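Local coordinates for packaging enzyme P4 (Pseudomonas phage phi13, PDB 4BLP), which probably hydrolyses nucleoside triphosphates as a hexameric RecA-like helicase motor that packages viral RNA into the capsid of a double-stranded RNA phage, at residues T97-N102 / L201-A206; H137-R142 / N164-D169; G158-L163 / V211-R216; T171-E176 / T180-E185. All blocks are in the same frame, centred on the assembly; numbering follows the deposited sequence.

Contact 1. Residues T97-N102 / L201-A206; sequences TWFVAN and LLLATA
The Phe99 ring meets Leu203 obliquely on its outer end and has Trp98 CE3 over the centre of one face, 3.8 Å above the ring plane. Phe99 CG lies in turn at the edge of the indole, in its plane. Trp98 has the amide nitrogen of Asn102 over one face, toward the rim, and Leu202 CD1 at its edge near the ring plane. The edge contact is made by Trp98 CH2, 4.1 Å from Leu202 CD1. Phe99 makes the closer contact. Phe99 CE2 lies 3.6 Å from Leu203 CD2, and Phe99 CZ is equally close to Leu203 CG. The Trp98 side chain extends with CG anti to the backbone N (chi1 -171°), which carries its six-membered ring toward helix 193-205. Asn102 ND2 is fixed by a bond to Trp98 O, 2.9 Å long. That carbonyl also accepts from the backbone N of Asn102, so two donors grip it at the helix end. The two helices run roughly antiparallel, with short-segment axes 12.9 Å apart. Trp98, Phe99, Leu202 and Leu203 bridge that gap. Leu85 and Leu89 of helix 79-91, Ile106 and Ile188 pack around them. The contact is purely apolar and buried, so the helices are joined here by dispersion and exclusion of water.

Contact 2. Residues H137-R142 / N164-D169; sequences HNWQVR and NAQTPD
Trp139 lays the far end of its six-membered ring against the aliphatic part of Gln166. Trp139 CH2 is 3.5 Å from Gln166 CB, and Gln166 CG is only slightly further from the same ring atom. The approach is oblique. The ring plane and the Gln166 amide plane stand 86° apart, so the amide does not stack on the indole. An extended first torsion (chi1 171°) swings the Trp139 indole out to Gln166, and His149 meets the ring edge-to-face. Gln140, the next residue, folds back over it. Gln140 NE2 lies 3.6 Å above one face of the Trp139 ring, toward the rim. Gln140 NE2 also donates to Gln166 OE1 over 3.1 Å. The N-H points almost straight at the oxygen, at 174°, and stays in the Gln140 amide plane. Relative to the Gln166 carbonyl, the donor stands above the plane and not on a lone pair. Both glutamine chains bend at chi2 to bring their amides together. Each amide has a second partner: Gln140 OE1 accepts from Gln291 NE2, and Gln166 NE2 donates to Trp162 O. These bonds fix the rotation of both amides. The contact joins the loop between strands 136-137 and 144-145 to the turn after helix 159-164. Trp162 of that helix, Leu252 and Val254 of strand 252-257 and Ile293 of strand 287-295 pack around it.

Contact 3. Residues G158-L163 / V211-R216; sequences GKSKWL and VIDSFR
Leu163 and Val211 cross obliquely, each pointing toward the other's segment. Both branches of Leu163 straddle one methyl of Val211. Leu163 CD1 is 3.6 Å from Val211 CG1, and Leu163 CD2 lies 3.8 Å from the same carbon. Leu163 CD2 also lies 3.9 Å from Val211 CG2, so this branch meets both valine methyls. Two residues along the strand, on the same face, Asp213 points toward Ser160. With chi1 at -178° the Asp213 carboxylate stretches away from its own backbone N to the start of the helix. Ser160 OG and Asp213 OD2 are 3.4 Å apart. A water joins them more closely: it lies 2.8 Å from Ser160 OG and donates to Asp213 OD2 over 2.8 Å. Gly158, Lys159 and Ser160 fit the end of a P-loop (Walker A) motif, with Gly158 at the N-cap of helix 159-164. Asp213 ends strand 210-213, which is separated from the P-loop strand 147-152 by strand 252-257. This strand order, and the cis peptide after the aspartate, are consistent with the Walker B position of RecA-like NTPases. Asp213 OD2 also takes a salt bridge from Arg173 NH1. Beyond the cis peptide, Ser214 OG accepts from the backbone N of Arg216 at 3.1 Å, forming an ST turn, and the same hydroxyl hydrogen-bonds Glu176. The guanidinium of Arg216 reaches Thr240 and Ser276 of a neighbouring subunit.

Contact 4. Residues T171-E176 / T180-E185; sequences TIRWGE and TFDMEE
Bends at chi2 (-88°) and chi3 (-68°) curl the Arg173 side chain so that its guanidinium turns side-on to Asp182. Two nitrogens then grip the two carboxylate oxygens. Arg173 NE donates to Asp182 OD1 over 2.7 Å, almost straight. Arg173 NH2 donates to Asp182 OD2 over 2.8 Å. Both oxygens use their syn lone pairs, and the two flat groups are nearly coplanar, 27° apart. Asp182 OD2 is also held by the backbone N of Glu179. The remaining nitrogen, Arg173 NH1, is engaged elsewhere. Strand 170-173, helix 181-184 and strand 187-189 form a beta-alpha-beta unit at one edge of the main sheet. The salt bridge joins the first strand to the helix of this unit. Phe181 completes the join, its ring extending from the helix toward the strand. Thr171 OG1 lies at the ring edge, near its plane, 3.6 Å from Phe181 CZ. Arg173 CD approaches the ring obliquely, 3.8 Å from Phe181 CD2. On one face of the Phe181 ring sits Glu185 CB, offset toward the rim. Pro129 of a neighbouring subunit packs on both Arg173 and Asp182, which places the ion pair at a subunit interface.

In the fold
From the N terminus, helix 95-101 comes first, and contact 1 closes the longest loop when helix 193-205 returns to it. Contacts 2 and 4 are nested inside that loop. Contact 2 closes before contact 4 opens. Contact 3 starts between the two halves of contact 2 and ends after contact 1 has closed, so it crosses both. Contact 4 is nested inside contact 3. Strands 170-173 and 210-213 are neighbours in the main sheet, and a probable hydrogen bond from Ile172 N to Val211 O links contacts 3 and 4. Pro168 of contact 2 packs on Leu163 and Val211 of contact 3. Contact 1 ties the N-terminal helices to this core, touching contact 4 through Leu203 and Ile172.

Contact 1. Residues T97-N102 / L201-A206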
loop_
_atom_site.group_PDB
_atom_site.type_symbol
_atom_site.label_atom_id
_atom_site.label_comp_id
_atom_site.label_asym_id
_atom_site.label_seq_id
_atom_site.Cartn_x
_atom_site.Cartn_y
_atom_site.Cartn_z
ATOM N N THR D 97 4.158 -20.096 40.248
ATOM C CA THR D 97 3.087 -21.077 39.996
ATOM C C THR D 97 1.801 -20.301 39.775
ATOM O O THR D 97 1.010 -20.682 38.923
ATOM C CB THR D 97 2.965 -22.083 41.153
ATOM O OG1 THR D 97 4.196 -22.802 41.267
ATOM C CG2 THR D 97 1.800 -23.094 40.969
ATOM N N TRP D 98 1.637 -19.153 40.505
ATOM C CA TRP D 98 0.410 -18.349 40.331
ATOM C C TRP D 98 0.199 -17.958 38.860
ATOM O O TRP D 98 -0.914 -18.127 38.331
ATOM C CB TRP D 98 0.395 -17.101 41.259
ATOM C CG TRP D 98 -0.933 -16.401 41.253
ATOM C CD1 TRP D 98 -2.001 -16.650 42.068
ATOM C CD2 TRP D 98 -1.369 -15.418 40.300
ATOM N NE1 TRP D 98 -3.060 -15.818 41.725
ATOM C CE2 TRP D 98 -2.692 -15.058 40.638
ATOM C CE3 TRP D 98 -0.730 -14.731 39.254
ATOM C CZ2 TRP D 98 -3.416 -14.095 39.916
ATOM C CZ3 TRP D 98 -1.435 -13.754 38.557
ATOM C CH2 TRP D 98 -2.772 -13.465 38.876
ATOM N N PHE D 99 1.249 -17.439 38.187
ATOM C CA PHE D 99 1.085 -17.034 36.810
ATOM C C PHE D 99 0.744 -18.218 35.884
ATOM O O PHE D 99 -0.126 -18.095 35.031
ATOM C CB PHE D 99 2.356 -16.324 36.312
ATOM C CG PHE D 99 2.326 -14.892 36.780
ATOM C CD1 PHE D 99 1.532 -13.950 36.128
ATOM C CD2 PHE D 99 3.018 -14.504 37.925
ATOM C CE1 PHE D 99 1.455 -12.633 36.592
ATOM C CE2 PHE D 99 2.945 -13.181 38.388
ATOM C CZ PHE D 99 2.141 -12.264 37.721
ATOM N N VAL D 100 1.413 -19.348 36.058
ATOM C CA VAL D 100 1.133 -20.509 35.189
ATOM C C VAL D 100 -0.304 -21.044 35.454
ATOM O O VAL D 100 -1.097 -21.204 34.524
ATOM C CB VAL D 100 2.196 -21.606 35.435
ATOM C CG1 VAL D 100 1.872 -22.858 34.627
ATOM C CG2 VAL D 100 3.602 -21.105 35.111
ATOM N N ALA D 101 -0.658 -21.221 36.734
ATOM C CA ALA D 101 -1.970 -21.772 37.126
ATOM C C ALA D 101 -3.165 -20.905 36.685
ATOM O O ALA D 101 -4.248 -21.448 36.413
ATOM C CB ALA D 101 -2.031 -21.969 38.643
ATOM N N ASN D 102 -2.988 -19.566 36.681
ATOM C CA ASN D 102 -4.083 -18.646 36.370
ATOM C C ASN D 102 -3.989 -18.114 34.946
ATOM O O ASN D 102 -4.660 -17.141 34.646
ATOM C CB ASN D 102 -4.088 -17.473 37.404
ATOM C CG ASN D 102 -4.477 -17.939 38.773
ATOM O OD1 ASN D 102 -5.645 -18.241 39.042
ATOM N ND2 ASN D 102 -3.479 -18.234 39.624
ATOM N N LEU D 201 0.979 -5.351 34.489
ATOM C CA LEU D 201 0.018 -4.610 35.335
ATOM C C LEU D 201 -0.289 -5.376 36.619
ATOM O O LEU D 201 -0.424 -4.762 37.677
ATOM C CB LEU D 201 -1.283 -4.333 34.565
ATOM C CG LEU D 201 -1.078 -3.364 33.367
ATOM C CD1 LEU D 201 -2.396 -3.200 32.587
ATOM C CD2 LEU D 201 -0.580 -1.966 33.902
ATOM N N LEU D 202 -0.415 -6.713 36.536
ATOM C CA LEU D 202 -0.677 -7.512 37.750
ATOM C C LEU D 202 0.477 -7.411 38.750
ATOM O O LEU D 202 0.246 -7.156 39.947
ATOM C CB LEU D 202 -0.944 -8.980 37.370
ATOM C CG LEU D 202 -2.345 -9.235 36.799
ATOM C CD1 LEU D 202 -2.357 -10.591 35.985
ATOM C CD2 LEU D 202 -3.362 -9.290 37.923
ATOM N N LEU D 203 1.702 -7.589 38.282
ATOM C CA LEU D 203 2.883 -7.499 39.136
ATOM C C LEU D 203 3.040 -6.098 39.734
ATOM O O LEU D 203 3.267 -5.977 40.917
ATOM C CB LEU D 203 4.131 -7.851 38.327
ATOM C CG LEU D 203 4.286 -9.350 38.037
ATOM C CD1 LEU D 203 5.263 -9.540 36.926
ATOM C CD2 LEU D 203 4.706 -10.154 39.331
ATOM N N ALA D 204 2.878 -5.043 38.927
ATOM C CA ALA D 204 3.020 -3.672 39.442
ATOM C C ALA D 204 1.915 -3.354 40.460
ATOM O O ALA D 204 2.181 -2.734 41.507
ATOM C CB ALA D 204 2.994 -2.684 38.275
ATOM N N THR D 205 0.678 -3.815 40.193
ATOM C CA THR D 205 -0.451 -3.591 41.116
ATOM C C THR D 205 -0.170 -4.320 42.441
ATOM O O THR D 205 -0.554 -3.811 43.525
ATOM C CB THR D 205 -1.776 -4.033 40.454
ATOM O OG1 THR D 205 -1.980 -3.207 39.289
ATOM C CG2 THR D 205 -3.006 -3.869 41.375
ATOM N N ALA D 206 0.513 -5.499 42.345
ATOM C CA ALA D 206 0.917 -6.318 43.515
ATOM C C ALA D 206 2.195 -5.805 44.178
ATOM O O ALA D 206 2.792 -6.513 45.007
ATOM C CB ALA D 206 1.088 -7.768 43.092
#

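Contact 2. Residues H137-R142 / N164-D169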
loop_
_atom_site.group_PDB
_atom_site.type_symbol
_atom_site.label_atom_id
_atom_site.label_comp_id
_atom_site.label_asym_id
_atom_site.label_seq_id
_atom_site.Cartn_x
_atom_site.Cartn_y
_atom_site.Cartn_z
ATOM N N HIS D 137 6.049 6.695 42.918
ATOM C CA HIS D 137 6.835 5.457 42.990
ATOM C C HIS D 137 8.297 5.694 43.207
ATOM O O HIS D 137 8.845 6.655 42.686
ATOM C CB HIS D 137 6.646 4.688 41.652
ATOM C CG HIS D 137 5.216 4.319 41.405
ATOM N ND1 HIS D 137 4.342 5.163 40.704
ATOM C CD2 HIS D 137 4.513 3.276 41.895
ATOM C CE1 HIS D 137 3.165 4.543 40.729
ATOM N NE2 HIS D 137 3.211 3.429 41.459
ATOM N N ASN D 138 8.949 4.751 43.906
ATOM C CA ASN D 138 10.372 4.847 44.189
ATOM C C ASN D 138 11.142 4.137 43.097
ATOM O O ASN D 138 11.335 2.920 43.138
ATOM C CB ASN D 138 10.693 4.265 45.597
ATOM C CG ASN D 138 12.078 4.590 46.095
ATOM O OD1 ASN D 138 12.929 5.116 45.374
ATOM N ND2 ASN D 138 12.346 4.271 47.349
ATOM N N TRP D 139 11.475 4.882 42.040
ATOM C CA TRP D 139 12.249 4.370 40.909
ATOM C C TRP D 139 13.109 5.500 40.431
ATOM O O TRP D 139 12.565 6.449 39.854
ATOM C CB TRP D 139 11.356 3.844 39.770
ATOM C CG TRP D 139 12.127 3.516 38.507
ATOM C CD1 TRP D 139 12.085 4.186 37.320
ATOM C CD2 TRP D 139 13.034 2.419 38.316
ATOM N NE1 TRP D 139 12.951 3.608 36.421
ATOM C CE2 TRP D 139 13.534 2.512 37.000
ATOM C CE3 TRP D 139 13.509 1.379 39.155
ATOM C CZ2 TRP D 139 14.467 1.600 36.485
ATOM C CZ3 TRP D 139 14.379 0.435 38.620
ATOM C CH2 TRP D 139 14.863 0.560 37.305
ATOM N N GLN D 140 14.449 5.407 40.706
ATOM C CA GLN D 140 15.463 6.421 40.333
ATOM C C GLN D 140 15.317 7.661 41.212
ATOM O O GLN D 140 16.323 8.185 41.670
ATOM C CB GLN D 140 15.413 6.777 38.823
ATOM C CG GLN D 140 15.537 5.546 37.906
ATOM C CD GLN D 140 16.847 4.827 38.124
ATOM O OE1 GLN D 140 17.925 5.368 37.869
ATOM N NE2 GLN D 140 16.792 3.588 38.622
ATOM N N VAL D 141 14.075 8.139 41.432
ATOM C CA VAL D 141 13.718 9.234 42.357
ATOM C C VAL D 141 12.629 8.668 43.255
ATOM O O VAL D 141 11.959 7.716 42.853
ATOM C CB VAL D 141 13.298 10.557 41.677
ATOM C CG1 VAL D 141 14.453 11.139 40.863
ATOM C CG2 VAL D 141 12.030 10.385 40.826
ATOM N N ARG D 142 12.416 9.264 44.446
ATOM C CA ARG D 142 11.437 8.741 45.394
ATOM C C ARG D 142 9.988 8.925 44.973
ATOM O O ARG D 142 9.125 8.191 45.461
ATOM C CB ARG D 142 11.637 9.412 46.772
ATOM C CG ARG D 142 12.924 8.957 47.450
ATOM C CD ARG D 142 13.062 9.538 48.829
ATOM N NE ARG D 142 14.340 9.145 49.407
ATOM C CZ ARG D 142 14.870 9.700 50.487
ATOM N NH1 ARG D 142 14.234 10.679 51.119
ATOM N NH2 ARG D 142 16.040 9.282 50.946
ATOM N N ASN D 164 19.385 -4.825 35.522
ATOM C CA ASN D 164 19.644 -5.843 36.540
ATOM C C ASN D 164 20.353 -5.245 37.738
ATOM O O ASN D 164 20.108 -5.673 38.869
ATOM C CB ASN D 164 20.446 -7.005 35.959
ATOM C CG ASN D 164 19.615 -7.895 35.068
ATOM O OD1 ASN D 164 18.394 -8.019 35.243
ATOM N ND2 ASN D 164 20.260 -8.530 34.091
ATOM N N ALA D 165 21.183 -4.210 37.505
ATOM C CA ALA D 165 21.913 -3.499 38.555
ATOM C C ALA D 165 21.003 -2.589 39.381
ATOM O O ALA D 165 21.418 -2.140 40.441
ATOM C CB ALA D 165 23.058 -2.686 37.949
ATOM N N GLN D 166 19.756 -2.345 38.931
ATOM C CA GLN D 166 18.778 -1.546 39.652
ATOM C C GLN D 166 17.977 -2.433 40.615
ATOM O O GLN D 166 17.033 -1.967 41.249
ATOM C CB GLN D 166 17.829 -0.794 38.701
ATOM C CG GLN D 166 18.530 0.072 37.652
ATOM C CD GLN D 166 19.601 0.940 38.249
ATOM O OE1 GLN D 166 19.341 1.799 39.092
ATOM N NE2 GLN D 166 20.851 0.685 37.872
ATOM N N THR D 167 18.345 -3.706 40.674
ATOM C CA THR D 167 17.782 -4.785 41.496
ATOM C C THR D 167 16.228 -4.746 41.454
ATOM O O THR D 167 15.560 -4.481 42.462
ATOM C CB THR D 167 18.389 -4.785 42.915
ATOM O OG1 THR D 167 17.987 -3.600 43.607
ATOM C CG2 THR D 167 19.903 -4.883 42.886
ATOM N N PRO D 168 15.629 -4.972 40.258
ATOM C CA PRO D 168 14.159 -5.046 40.198
ATOM C C PRO D 168 13.672 -6.304 40.911
ATOM O O PRO D 168 14.466 -7.197 41.170
ATOM C CB PRO D 168 13.881 -5.145 38.690
ATOM C CG PRO D 168 15.090 -5.844 38.142
ATOM C CD PRO D 168 16.241 -5.342 38.959
ATOM N N ASP D 169 12.389 -6.398 41.210
ATOM C CA ASP D 169 11.883 -7.605 41.850
ATOM C C ASP D 169 11.656 -8.705 40.835
ATOM O O ASP D 169 11.855 -9.870 41.142
ATOM C CB ASP D 169 10.566 -7.315 42.592
ATOM C CG ASP D 169 10.738 -6.350 43.741
ATOM O OD1 ASP D 169 11.706 -6.520 44.528
ATOM O OD2 ASP D 169 9.926 -5.410 43.848
#

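Contact 3. Residues G158-L163 / V211-R216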
loop_
_atom_site.group_PDB
_atom_site.type_symbol
_atom_site.label_atom_id
_atom_site.label_comp_id
_atom_site.label_asym_id
_atom_site.label_seq_id
_atom_site.Cartn_x
_atom_site.Cartn_y
_atom_site.Cartn_z
ATOM N N GLY D 158 23.887 -2.132 26.714
ATOM C CA GLY D 158 23.900 -2.660 28.075
ATOM C C GLY D 158 22.654 -2.312 28.865
ATOM O O GLY D 158 22.749 -2.146 30.084
ATOM N N LYS D 159 21.469 -2.236 28.197
ATOM C CA LYS D 159 20.184 -1.915 28.856
ATOM C C LYS D 159 19.849 -2.977 29.923
ATOM O O LYS D 159 19.570 -2.613 31.064
ATOM C CB LYS D 159 19.008 -1.793 27.861
ATOM C CG LYS D 159 19.127 -0.679 26.805
ATOM C CD LYS D 159 17.936 -0.643 25.819
ATOM C CE LYS D 159 17.853 -1.800 24.835
ATOM N NZ LYS D 159 19.077 -1.991 23.987
ATOM N N SER D 160 19.939 -4.288 29.561
ATOM C CA SER D 160 19.663 -5.403 30.484
ATOM C C SER D 160 20.582 -5.391 31.684
ATOM O O SER D 160 20.117 -5.636 32.801
ATOM C CB SER D 160 19.803 -6.747 29.765
ATOM O OG SER D 160 18.811 -6.834 28.765
ATOM N N LYS D 161 21.885 -5.128 31.467
ATOM C CA LYS D 161 22.892 -5.105 32.520
ATOM C C LYS D 161 22.613 -3.960 33.484
ATOM O O LYS D 161 22.698 -4.150 34.701
ATOM C CB LYS D 161 24.304 -4.982 31.922
ATOM C CG LYS D 161 25.415 -5.170 32.938
ATOM C CD LYS D 161 26.800 -5.137 32.301
ATOM C CE LYS D 161 27.887 -4.987 33.339
ATOM N NZ LYS D 161 29.190 -4.622 32.724
ATOM N N TRP D 162 22.315 -2.755 32.949
ATOM C CA TRP D 162 22.016 -1.615 33.817
ATOM C C TRP D 162 20.721 -1.905 34.615
ATOM O O TRP D 162 20.674 -1.632 35.809
ATOM C CB TRP D 162 21.865 -0.324 33.003
ATOM C CG TRP D 162 21.557 0.854 33.885
ATOM C CD1 TRP D 162 22.446 1.560 34.644
ATOM C CD2 TRP D 162 20.255 1.406 34.167
ATOM N NE1 TRP D 162 21.786 2.535 35.365
ATOM C CE2 TRP D 162 20.441 2.474 35.080
ATOM C CE3 TRP D 162 18.949 1.130 33.707
ATOM C CZ2 TRP D 162 19.367 3.236 35.578
ATOM C CZ3 TRP D 162 17.891 1.900 34.185
ATOM C CH2 TRP D 162 18.102 2.936 35.104
ATOM N N LEU D 163 19.701 -2.463 33.955
ATOM C CA LEU D 163 18.411 -2.778 34.603
ATOM C C LEU D 163 18.588 -3.764 35.742
ATOM O O LEU D 163 18.069 -3.529 36.828
ATOM C CB LEU D 163 17.375 -3.302 33.587
ATOM C CG LEU D 163 16.677 -2.204 32.777
ATOM C CD1 LEU D 163 15.978 -2.785 31.545
ATOM C CD2 LEU D 163 15.675 -1.435 33.614
ATOM N N VAL D 211 10.312 -4.923 35.543
ATOM C CA VAL D 211 11.026 -4.432 34.352
ATOM C C VAL D 211 10.632 -5.331 33.205
ATOM O O VAL D 211 10.535 -6.540 33.397
ATOM C CB VAL D 211 12.558 -4.470 34.624
ATOM C CG1 VAL D 211 13.361 -4.437 33.317
ATOM C CG2 VAL D 211 12.964 -3.356 35.611
ATOM N N ILE D 212 10.439 -4.761 32.021
ATOM C CA ILE D 212 10.102 -5.539 30.825
ATOM C C ILE D 212 11.285 -5.541 29.877
ATOM O O ILE D 212 11.697 -4.490 29.387
ATOM C CB ILE D 212 8.827 -5.025 30.121
ATOM C CG1 ILE D 212 7.636 -5.078 31.133
ATOM C CG2 ILE D 212 8.516 -5.879 28.883
ATOM C CD1 ILE D 212 6.800 -3.838 31.095
ATOM N N ASP D 213 11.796 -6.754 29.609
ATOM C CA ASP D 213 12.889 -6.993 28.688
ATOM C C ASP D 213 12.341 -7.852 27.554
ATOM O O ASP D 213 12.331 -9.071 27.685
ATOM C CB ASP D 213 14.059 -7.684 29.412
ATOM C CG ASP D 213 15.252 -7.921 28.523
ATOM O OD1 ASP D 213 15.320 -7.292 27.440
ATOM O OD2 ASP D 213 16.073 -8.805 28.858
ATOM N N SER D 214 11.787 -7.241 26.490
ATOM C CA SER D 214 11.834 -5.791 26.216
ATOM C C SER D 214 10.640 -5.381 25.360
ATOM O O SER D 214 9.745 -6.205 25.104
ATOM C CB SER D 214 13.121 -5.491 25.425
ATOM O OG SER D 214 13.012 -6.019 24.106
ATOM N N PHE D 215 10.658 -4.135 24.853
ATOM C CA PHE D 215 9.606 -3.669 23.952
ATOM C C PHE D 215 10.039 -3.797 22.484
ATOM O O PHE D 215 9.439 -3.163 21.612
ATOM C CB PHE D 215 9.218 -2.204 24.310
ATOM C CG PHE D 215 8.176 -2.029 25.387
ATOM C CD1 PHE D 215 7.728 -3.113 26.133
ATOM C CD2 PHE D 215 7.607 -0.776 25.638
ATOM C CE1 PHE D 215 6.757 -2.946 27.141
ATOM C CE2 PHE D 215 6.604 -0.616 26.623
ATOM C CZ PHE D 215 6.192 -1.698 27.380
ATOM N N ARG D 216 11.034 -4.646 22.189
ATOM C CA ARG D 216 11.452 -4.783 20.785
ATOM C C ARG D 216 10.258 -5.169 19.845
ATOM O O ARG D 216 10.196 -4.647 18.736
ATOM C CB ARG D 216 12.658 -5.701 20.630
ATOM C CG ARG D 216 12.441 -7.160 20.784
ATOM C CD ARG D 216 13.828 -7.795 20.967
ATOM N NE ARG D 216 14.694 -7.726 19.787
ATOM C CZ ARG D 216 14.991 -8.772 19.026
ATOM N NH1 ARG D 216 14.491 -9.971 19.308
ATOM N NH2 ARG D 216 15.814 -8.639 18.001
HETATM O O HOH W 1 17.911 -8.658 26.775
#

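Contact 4. Residues T171-E176 / T180-E185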
loop_
_atom_site.group_PDB
_atom_site.type_symbol
_atom_site.label_atom_id
_atom_site.label_comp_id
_atom_site.label_asym_id
_atom_site.label_seq_id
_atom_site.Cartn_x
_atom_site.Cartn_y
_atom_site.Cartn_z
ATOM N N THR D 171 11.541 -9.525 36.286
ATOM C CA THR D 171 11.714 -9.113 34.888
ATOM C C THR D 171 10.792 -9.927 34.015
ATOM O O THR D 171 10.815 -11.159 34.056
ATOM C CB THR D 171 13.190 -9.279 34.455
ATOM O OG1 THR D 171 14.040 -8.494 35.311
ATOM C CG2 THR D 171 13.419 -8.869 32.984
ATOM N N ILE D 172 9.998 -9.238 33.199
ATOM C CA ILE D 172 9.148 -9.902 32.218
ATOM C C ILE D 172 9.996 -10.059 30.963
ATOM O O ILE D 172 10.619 -9.088 30.526
ATOM C CB ILE D 172 7.865 -9.112 31.959
ATOM C CG1 ILE D 172 6.992 -9.171 33.224
ATOM C CG2 ILE D 172 7.095 -9.692 30.717
ATOM C CD1 ILE D 172 5.833 -8.197 33.072
ATOM N N ARG D 173 10.041 -11.274 30.413
ATOM C CA ARG D 173 10.880 -11.540 29.236
ATOM C C ARG D 173 9.989 -11.740 28.032
ATOM O O ARG D 173 9.162 -12.658 28.019
ATOM C CB ARG D 173 11.780 -12.768 29.533
ATOM C CG ARG D 173 12.864 -12.374 30.580
ATOM C CD ARG D 173 14.122 -11.799 29.907
ATOM N NE ARG D 173 14.762 -12.891 29.174
ATOM C CZ ARG D 173 15.612 -12.735 28.161
ATOM N NH1 ARG D 173 15.988 -11.518 27.775
ATOM N NH2 ARG D 173 16.075 -13.790 27.515
ATOM N N TRP D 174 10.088 -10.817 27.065
ATOM C CA TRP D 174 9.225 -10.811 25.883
ATOM C C TRP D 174 9.995 -10.504 24.622
ATOM O O TRP D 174 10.687 -9.467 24.551
ATOM C CB TRP D 174 8.120 -9.737 26.072
ATOM C CG TRP D 174 7.106 -9.694 24.944
ATOM C CD1 TRP D 174 6.544 -10.763 24.295
ATOM C CD2 TRP D 174 6.549 -8.511 24.334
ATOM N NE1 TRP D 174 5.701 -10.318 23.293
ATOM C CE2 TRP D 174 5.688 -8.942 23.294
ATOM C CE3 TRP D 174 6.732 -7.119 24.538
ATOM C CZ2 TRP D 174 4.944 -8.037 22.507
ATOM C CZ3 TRP D 174 5.991 -6.220 23.766
ATOM C CH2 TRP D 174 5.122 -6.677 22.753
ATOM N N GLY D 175 9.855 -11.381 23.631
ATOM C CA GLY D 175 10.418 -11.181 22.294
ATOM C C GLY D 175 11.934 -11.150 22.223
ATOM O O GLY D 175 12.508 -10.598 21.281
ATOM N N GLU D 176 12.588 -11.773 23.199
ATOM C CA GLU D 176 14.041 -11.848 23.287
ATOM C C GLU D 176 14.489 -13.316 23.234
ATOM O O GLU D 176 13.737 -14.167 23.676
ATOM C CB GLU D 176 14.509 -11.242 24.630
ATOM C CG GLU D 176 14.259 -9.746 24.730
ATOM C CD GLU D 176 15.213 -8.895 23.921
ATOM O OE1 GLU D 176 16.218 -9.436 23.407
ATOM O OE2 GLU D 176 14.926 -7.688 23.758
ATOM N N THR D 180 20.630 -17.710 29.857
ATOM C CA THR D 180 20.778 -18.248 31.226
ATOM C C THR D 180 19.888 -17.480 32.218
ATOM O O THR D 180 19.304 -18.103 33.102
ATOM C CB THR D 180 22.232 -18.274 31.687
ATOM O OG1 THR D 180 22.777 -16.953 31.651
ATOM C CG2 THR D 180 23.071 -19.234 30.868
ATOM N N PHE D 181 19.712 -16.152 32.001
ATOM C CA PHE D 181 18.824 -15.277 32.798
ATOM C C PHE D 181 17.448 -15.912 32.997
ATOM O O PHE D 181 16.864 -15.789 34.077
ATOM C CB PHE D 181 18.648 -13.933 32.068
ATOM C CG PHE D 181 17.863 -12.916 32.861
ATOM C CD1 PHE D 181 18.498 -12.086 33.779
ATOM C CD2 PHE D 181 16.484 -12.799 32.705
ATOM C CE1 PHE D 181 17.759 -11.174 34.543
ATOM C CE2 PHE D 181 15.749 -11.891 33.476
ATOM C CZ PHE D 181 16.389 -11.102 34.402
ATOM N N ASP D 182 16.908 -16.579 31.932
ATOM C CA ASP D 182 15.562 -17.178 31.975
ATOM C C ASP D 182 15.446 -18.360 32.957
ATOM O O ASP D 182 14.322 -18.720 33.330
ATOM C CB ASP D 182 15.089 -17.593 30.575
ATOM C CG ASP D 182 14.945 -16.378 29.678
ATOM O OD1 ASP D 182 14.245 -15.415 30.089
ATOM O OD2 ASP D 182 15.671 -16.308 28.661
ATOM N N MET D 183 16.574 -18.917 33.378
ATOM C CA MET D 183 16.580 -20.038 34.342
ATOM C C MET D 183 17.015 -19.593 35.758
ATOM O O MET D 183 16.501 -20.122 36.742
ATOM C CB MET D 183 17.437 -21.267 33.895
ATOM C CG MET D 183 18.487 -21.037 32.787
ATOM S SD MET D 183 20.067 -21.924 33.040
ATOM C CE MET D 183 20.653 -22.077 31.360
ATOM N N GLU D 184 17.923 -18.614 35.848
ATOM C CA GLU D 184 18.553 -18.162 37.087
ATOM C C GLU D 184 17.846 -17.032 37.851
ATOM O O GLU D 184 17.955 -16.986 39.081
ATOM C CB GLU D 184 19.980 -17.669 36.777
ATOM C CG GLU D 184 20.950 -18.732 36.285
ATOM C CD GLU D 184 22.265 -18.198 35.741
ATOM O OE1 GLU D 184 22.395 -16.963 35.570
ATOM O OE2 GLU D 184 23.167 -19.025 35.471
ATOM N N GLU D 185 17.233 -16.075 37.155
ATOM C CA GLU D 185 16.691 -14.910 37.844
ATOM C C GLU D 185 15.170 -14.894 37.975
ATOM O O GLU D 185 14.476 -15.761 37.434
ATOM C CB GLU D 185 17.173 -13.619 37.157
ATOM C CG GLU D 185 18.524 -13.114 37.658
ATOM C CD GLU D 185 19.732 -13.994 37.398
ATOM O OE1 GLU D 185 20.013 -14.296 36.216
ATOM O OE2 GLU D 185 20.420 -14.354 38.381
#